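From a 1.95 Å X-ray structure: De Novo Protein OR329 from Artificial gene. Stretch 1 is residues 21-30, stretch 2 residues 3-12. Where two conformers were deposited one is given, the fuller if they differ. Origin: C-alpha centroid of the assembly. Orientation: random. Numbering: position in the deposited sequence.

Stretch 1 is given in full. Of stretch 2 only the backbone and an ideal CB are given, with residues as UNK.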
ATOM      1  N   GLU A  21     -36.001   0.065   8.997  1.00 32.22           N
ATOM      2  CA  GLU A  21     -36.521  -0.328   7.701  1.00 33.91           C
ATOM      3  C   GLU A  21     -35.842   0.431   6.563  1.00 30.73           C
ATOM      4  O   GLU A  21     -35.546  -0.145   5.516  1.00 31.95           O
ATOM      5  CB  GLU A  21     -38.040  -0.046   7.665  1.00 47.73           C
ATOM      6  CG  GLU A  21     -38.762  -0.566   6.398  1.00 65.30           C
ATOM      7  CD  GLU A  21     -38.583  -2.059   6.207  1.00 81.96           C
ATOM      8  OE1 GLU A  21     -38.155  -2.738   7.171  1.00 84.83           O
ATOM      9  OE2 GLU A  21     -38.878  -2.545   5.095  1.00 88.43           O
ATOM     10  N   ALA A  22     -35.633   1.734   6.740  1.00 32.18           N
ATOM     11  CA  ALA A  22     -34.956   2.535   5.721  1.00 30.77           C
ATOM     12  C   ALA A  22     -33.504   2.071   5.586  1.00 26.00           C
ATOM     13  O   ALA A  22     -32.996   1.901   4.475  1.00 33.81           O
ATOM     14  CB  ALA A  22     -35.004   4.026   6.088  1.00 26.07           C
ATOM     15  N   ALA A  23     -32.842   1.870   6.722  1.00 25.74           N
ATOM     16  CA  ALA A  23     -31.457   1.423   6.732  1.00 26.49           C
ATOM     17  C   ALA A  23     -31.375   0.032   6.117  1.00 31.43           C
ATOM     18  O   ALA A  23     -30.452  -0.267   5.361  1.00 25.47           O
ATOM     19  CB  ALA A  23     -30.927   1.393   8.160  1.00 28.11           C
ATOM     20  N   ARG A  24     -32.348  -0.812   6.440  1.00 29.43           N
ATOM     21  CA  ARG A  24     -32.370  -2.172   5.917  1.00 35.67           C
ATOM     22  C   ARG A  24     -32.536  -2.140   4.400  1.00 32.60           C
ATOM     23  O   ARG A  24     -31.844  -2.859   3.678  1.00 37.20           O
ATOM     24  CB  ARG A  24     -33.499  -2.965   6.582  1.00 45.73           C
ATOM     25  CG  ARG A  24     -33.345  -4.468   6.482  1.00 57.39           C
ATOM     26  CD  ARG A  24     -33.959  -5.179   7.683  1.00 72.68           C
ATOM     27  NE  ARG A  24     -35.379  -4.888   7.871  1.00 85.79           N
ATOM     28  CZ  ARG A  24     -35.868  -4.107   8.831  1.00 90.97           C
ATOM     29  NH1 ARG A  24     -35.051  -3.526   9.700  1.00 93.26           N
ATOM     30  NH2 ARG A  24     -37.177  -3.925   8.940  1.00 89.67           N
ATOM     31  N   ASP A  25     -33.438  -1.293   3.910  1.00 29.19           N
ATOM     32  CA  ASP A  25     -33.644  -1.190   2.471  1.00 28.85           C
ATOM     33  C   ASP A  25     -32.390  -0.639   1.798  1.00 28.87           C
ATOM     34  O   ASP A  25     -32.041  -1.050   0.695  1.00 31.20           O
ATOM     35  CB  ASP A  25     -34.849  -0.299   2.145  1.00 34.53           C
ATOM     36  CG  ASP A  25     -36.163  -0.912   2.587  1.00 44.02           C
ATOM     37  OD1 ASP A  25     -36.314  -2.144   2.466  1.00 44.39           O
ATOM     38  OD2 ASP A  25     -37.050  -0.163   3.043  1.00 45.47           O
ATOM     39  N   LEU A  26     -31.709   0.289   2.463  1.00 30.33           N
ATOM     40  CA  LEU A  26     -30.488   0.854   1.901  1.00 26.65           C
ATOM     41  C   LEU A  26     -29.394  -0.212   1.879  1.00 25.83           C
ATOM     42  O   LEU A  26     -28.590  -0.271   0.949  1.00 24.79           O
ATOM     43  CB  LEU A  26     -30.040   2.074   2.712  1.00 22.12           C
ATOM     44  CG  LEU A  26     -30.827   3.358   2.425  1.00 26.49           C
ATOM     45  CD1 LEU A  26     -30.503   4.424   3.458  1.00 26.46           C
ATOM     46  CD2 LEU A  26     -30.485   3.851   1.024  1.00 23.26           C
ATOM     47  N   ALA A  27     -29.370  -1.061   2.902  1.00 31.23           N
ATOM     48  CA  ALA A  27     -28.379  -2.130   2.973  1.00 29.80           C
ATOM     49  C   ALA A  27     -28.587  -3.075   1.785  1.00 31.74           C
ATOM     50  O   ALA A  27     -27.626  -3.479   1.122  1.00 33.09           O
ATOM     51  CB  ALA A  27     -28.520  -2.890   4.290  1.00 30.52           C
ATOM     52  N   GLU A  28     -29.846  -3.416   1.519  1.00 31.88           N
ATOM     53  CA  GLU A  28     -30.179  -4.293   0.399  1.00 40.23           C
ATOM     54  C   GLU A  28     -29.766  -3.646  -0.916  1.00 37.83           C
ATOM     55  O   GLU A  28     -29.180  -4.297  -1.778  1.00 36.77           O
ATOM     56  CB  GLU A  28     -31.680  -4.599   0.392  1.00 55.06           C
ATOM     57  CG  GLU A  28     -32.049  -5.856   1.165  1.00 69.69           C
ATOM     58  CD  GLU A  28     -33.425  -5.783   1.806  1.00 79.46           C
ATOM     59  OE1 GLU A  28     -34.401  -5.444   1.104  1.00 82.38           O
ATOM     60  OE2 GLU A  28     -33.526  -6.071   3.018  1.00 81.03           O
ATOM     61  N   ILE A  29     -30.066  -2.360  -1.065  1.00 35.22           N
ATOM     62  CA  ILE A  29     -29.702  -1.637  -2.275  1.00 29.12           C
ATOM     63  C   ILE A  29     -28.184  -1.613  -2.437  1.00 37.55           C
ATOM     64  O   ILE A  29     -27.664  -1.711  -3.552  1.00 40.72           O
ATOM     65  CB  ILE A  29     -30.222  -0.181  -2.241  1.00 35.96           C
ATOM     66  CG1 ILE A  29     -31.754  -0.173  -2.285  1.00 37.09           C
ATOM     67  CG2 ILE A  29     -29.650   0.603  -3.417  1.00 36.67           C
ATOM     68  CD1 ILE A  29     -32.368   1.215  -2.296  1.00 37.22           C
ATOM     69  N   ALA A  30     -27.478  -1.493  -1.315  1.00 31.53           N
ATOM     70  CA  ALA A  30     -26.021  -1.453  -1.329  1.00 31.43           C
ATOM     71  C   ALA A  30     -25.411  -2.795  -1.719  1.00 36.45           C
ATOM     72  O   ALA A  30     -24.300  -2.841  -2.242  1.00 39.63           O
ATOM     73  CB  ALA A  30     -25.495  -1.017   0.035  1.00 28.90           C
ATOM     74  N   UNK A   3     -35.764   7.861  -5.477  1.00 43.32           N
ATOM     75  CA  UNK A   3     -36.052   6.805  -4.510  1.00 37.47           C
ATOM     76  C   UNK A   3     -35.020   6.652  -3.390  1.00 44.10           C
ATOM     77  O   UNK A   3     -35.384   6.468  -2.227  1.00 39.44           O
ATOM     78  CB  UNK A   3     -36.175   5.473  -5.252  1.00 37.47           C
ATOM     79  N   UNK A   4     -33.739   6.729  -3.730  1.00 34.16           N
ATOM     80  CA  UNK A   4     -32.694   6.592  -2.726  1.00 33.20           C
ATOM     81  C   UNK A   4     -32.720   7.776  -1.772  1.00 34.69           C
ATOM     82  O   UNK A   4     -32.569   7.614  -0.561  1.00 34.44           O
ATOM     83  CB  UNK A   4     -31.320   6.470  -3.389  1.00 33.20           C
ATOM     84  N   UNK A   5     -32.924   8.971  -2.317  1.00 27.93           N
ATOM     85  CA  UNK A   5     -32.965  10.167  -1.496  1.00 29.12           C
ATOM     86  C   UNK A   5     -34.124  10.112  -0.506  1.00 31.29           C
ATOM     87  O   UNK A   5     -34.028  10.646   0.597  1.00 31.03           O
ATOM     88  CB  UNK A   5     -33.078  11.412  -2.378  1.00 29.12           C
ATOM     89  N   UNK A   6     -35.215   9.461  -0.898  1.00 28.71           N
ATOM     90  CA  UNK A   6     -36.368   9.324  -0.019  1.00 38.50           C
ATOM     91  C   UNK A   6     -36.030   8.393   1.145  1.00 35.67           C
ATOM     92  O   UNK A   6     -36.364   8.680   2.294  1.00 31.47           O
ATOM     93  CB  UNK A   6     -37.578   8.799  -0.794  1.00 38.50           C
ATOM     94  N   UNK A   7     -35.362   7.286   0.849  1.00 28.11           N
ATOM     95  CA  UNK A   7     -34.953   6.343   1.885  1.00 30.22           C
ATOM     96  C   UNK A   7     -34.046   7.032   2.897  1.00 29.76           C
ATOM     97  O   UNK A   7     -34.213   6.875   4.104  1.00 33.53           O
ATOM     98  CB  UNK A   7     -34.244   5.136   1.268  1.00 30.22           C
ATOM     99  N   UNK A   8     -33.077   7.789   2.389  1.00 30.03           N
ATOM    100  CA  UNK A   8     -32.128   8.504   3.232  1.00 33.64           C
ATOM    101  C   UNK A   8     -32.844   9.501   4.133  1.00 35.23           C
ATOM    102  O   UNK A   8     -32.375   9.806   5.233  1.00 30.66           O
ATOM    103  CB  UNK A   8     -31.086   9.222   2.373  1.00 33.64           C
ATOM    104  N   UNK A   9     -33.978  10.012   3.669  1.00 35.47           N
ATOM    105  CA  UNK A   9     -34.738  10.966   4.465  1.00 31.94           C
ATOM    106  C   UNK A   9     -35.431  10.233   5.614  1.00 29.76           C
ATOM    107  O   UNK A   9     -35.517  10.746   6.729  1.00 25.01           O
ATOM    108  CB  UNK A   9     -35.759  11.706   3.599  1.00 31.94           C
ATOM    109  N   UNK A  10     -35.910   9.024   5.332  1.00 24.86           N
ATOM    110  CA  UNK A  10     -36.599   8.214   6.331  1.00 21.59           C
ATOM    111  C   UNK A  10     -35.662   7.761   7.453  1.00 22.30           C
ATOM    112  O   UNK A  10     -36.109   7.367   8.533  1.00 24.37           O
ATOM    113  CB  UNK A  10     -37.236   6.994   5.663  1.00 21.59           C
ATOM    114  N   UNK A  11     -34.361   7.812   7.197  1.00 27.24           N
ATOM    115  CA  UNK A  11     -33.381   7.419   8.195  1.00 28.27           C
ATOM    116  C   UNK A  11     -33.470   8.355   9.387  1.00 29.76           C
ATOM    117  O   UNK A  11     -33.112   8.003  10.507  1.00 30.97           O
ATOM    118  CB  UNK A  11     -31.968   7.422   7.607  1.00 28.27           C
ATOM    119  N   UNK A  12     -33.962   9.523   9.098  1.00 32.91           N
ATOM    120  CA  UNK A  12     -34.094  10.582  10.163  0.50 34.71           C
ATOM    121  C   UNK A  12     -35.430  10.552  10.843  1.00 36.02           C
ATOM    122  O   UNK A  12     -35.650  11.369  11.701  1.00 31.78           O
ATOM    123  CB  UNK A  12     -33.885  11.978   9.573  0.50 34.71           C
TER

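Stretch 2 runs roughly antiparallel to the helix of stretch 1, with 143° between their N-to-C directions and a closest axial approach of 8.5 Å. No hydrogen bond joins the two, so apolar packing decides which positions matter.

At position 3 the CA-to-CB bond points sideways and stretch 1 places nothing within 5.5 Å of the ideal CB. A polar or small residue would do, and the deposited one is Asp3, which makes no contact across the stretches.

Position 4 also points sideways, but its ideal CB lies 5.2 Å from Leu26 CD2 and 5.5 Å from Ile29 CD1. Those methyls invite an apolar side chain of modest reach: valine, isoleucine, leucine or perhaps methionine. It is Val4, with chi1 in the t well, and its CG1 comes 4.3 Å from Leu26 CD2, a loose contact.

Positions 5 and 6 meet nothing of stretch 1; the CA-to-CB bond of 5 points away and 6 is out of reach. Helix-compatible polar residues suit both, and Glu5 and Lys6 occupy them.

Position 7 points toward stretch 1. Its ideal CB is 4.0 Å from Leu26 CD2, and beyond it lies a groove lined by Ala22, Asp25, Leu26 and Ile29. The carboxylate of Asp25 could tempt a basic residue, but the methyls of Leu26 and Ile29 favour a medium-sized aliphatic one, such as leucine, isoleucine or methionine. Leu7 is found, covered more by stretch 1 than any other residue of stretch 2. Its CD2 packs 3.4 Å from Ile29 CD1 and 4.1 Å from Asp25 CB, while its CB rests 3.9 Å from Leu26 CD2. Both chi angles lie between wells, so the side chain adopts an unusual conformation here.

Although position 8 points away, its ideal CB is 5.0 Å from Leu26 CD1, so a branched apolar residue could still reach back. Val8 does so lightly, with CG2 4.2 Å from Leu26 CD1.

Position 9 points away into space free of stretch 1, suiting a long polar chain; it is Lys9.

At position 10 the bond points toward stretch 1 and the ideal CB is already 3.7 Å from Ala22 CB. Alanine would satisfy this contact, and a longer side chain fits if it turns aside. Leu10 takes the second course: its CB touches Ala22 CB at 3.7 Å, whereas its CG and both methyls lie farther from that atom.

Position 11 points sideways, with Ala22 CB at 4.8 Å and Leu26 CD1 at 5.3 Å from the ideal CB. The small side chains of Ala22 and Ala23 leave room for a leucine, isoleucine or methionine to bend inward. Leu11 does this, in the m,t rotamer: CD1 meets Leu26 CD1 at 3.4 Å, and CD2 lies 3.7 Å from Ala22 CB and 3.9 Å from Ala23 CB.

Position 12 is out of reach, and its phi/psi of -92/6 admits many polar residues. Thr12 donates from OG1 to Lys9 O in a very short 2.4 Å hydrogen bond.

Stretch 2 (3-12) DVEKLVKLLT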
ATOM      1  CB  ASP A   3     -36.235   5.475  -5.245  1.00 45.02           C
ATOM      2  CG  ASP A   3     -37.582   5.382  -5.953  1.00 57.37           C
ATOM      3  OD1 ASP A   3     -38.101   6.430  -6.399  1.00 62.17           O
ATOM      4  OD2 ASP A   3     -38.118   4.259  -6.074  1.00 58.36           O
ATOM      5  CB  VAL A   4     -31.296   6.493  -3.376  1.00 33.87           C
ATOM      6  CG1 VAL A   4     -30.216   6.532  -2.311  1.00 30.40           C
ATOM      7  CG2 VAL A   4     -31.188   5.204  -4.163  1.00 33.74           C
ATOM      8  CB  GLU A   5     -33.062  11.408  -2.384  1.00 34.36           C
ATOM      9  CG  GLU A   5     -31.819  11.603  -3.247  1.00 47.41           C
ATOM     10  CD  GLU A   5     -31.890  12.830  -4.124  1.00 51.00           C
ATOM     11  OE1 GLU A   5     -32.777  12.883  -5.003  1.00 50.11           O
ATOM     12  OE2 GLU A   5     -31.056  13.741  -3.933  1.00 51.45           O
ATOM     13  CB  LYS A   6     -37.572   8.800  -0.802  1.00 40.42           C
ATOM     14  CG  LYS A   6     -38.169   9.836  -1.745  1.00 46.15           C
ATOM     15  CD  LYS A   6     -39.400   9.302  -2.465  1.00 46.82           C
ATOM     16  CE  LYS A   6     -40.069  10.412  -3.271  1.00 49.29           C
ATOM     17  NZ  LYS A   6     -41.246   9.940  -4.059  1.00 52.19           N
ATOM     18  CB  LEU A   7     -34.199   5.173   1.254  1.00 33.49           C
ATOM     19  CG  LEU A   7     -34.927   3.846   1.029  1.00 42.61           C
ATOM     20  CD1 LEU A   7     -36.381   4.084   0.689  1.00 45.55           C
ATOM     21  CD2 LEU A   7     -34.228   3.073  -0.078  1.00 36.83           C
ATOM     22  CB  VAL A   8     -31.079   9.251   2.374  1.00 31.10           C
ATOM     23  CG1 VAL A   8     -30.238  10.165   3.255  1.00 27.19           C
ATOM     24  CG2 VAL A   8     -30.188   8.241   1.645  1.00 26.42           C
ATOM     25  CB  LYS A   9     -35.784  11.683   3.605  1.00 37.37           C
ATOM     26  CG  LYS A   9     -36.381  12.902   4.288  1.00 46.49           C
ATOM     27  CD  LYS A   9     -37.529  13.503   3.496  1.00 61.26           C
ATOM     28  CE  LYS A   9     -37.942  14.846   4.081  1.00 66.98           C
ATOM     29  NZ  LYS A   9     -38.135  14.768   5.556  1.00 68.56           N
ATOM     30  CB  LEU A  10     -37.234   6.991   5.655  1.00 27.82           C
ATOM     31  CG  LEU A  10     -38.339   7.315   4.643  1.00 37.19           C
ATOM     32  CD1 LEU A  10     -38.769   6.056   3.900  1.00 33.50           C
ATOM     33  CD2 LEU A  10     -39.519   7.940   5.377  1.00 40.15           C
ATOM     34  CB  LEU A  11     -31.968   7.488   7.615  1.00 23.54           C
ATOM     35  CG  LEU A  11     -31.627   6.447   6.552  1.00 25.98           C
ATOM     36  CD1 LEU A  11     -30.264   6.766   5.941  1.00 23.91           C
ATOM     37  CD2 LEU A  11     -31.636   5.053   7.184  1.00 22.19           C
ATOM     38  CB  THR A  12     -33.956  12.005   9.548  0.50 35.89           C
ATOM     39  OG1 THR A  12     -34.954  12.211   8.537  0.50 38.52           O
ATOM     40  CG2 THR A  12     -32.589  12.165   8.953  0.50 36.63           C
TER
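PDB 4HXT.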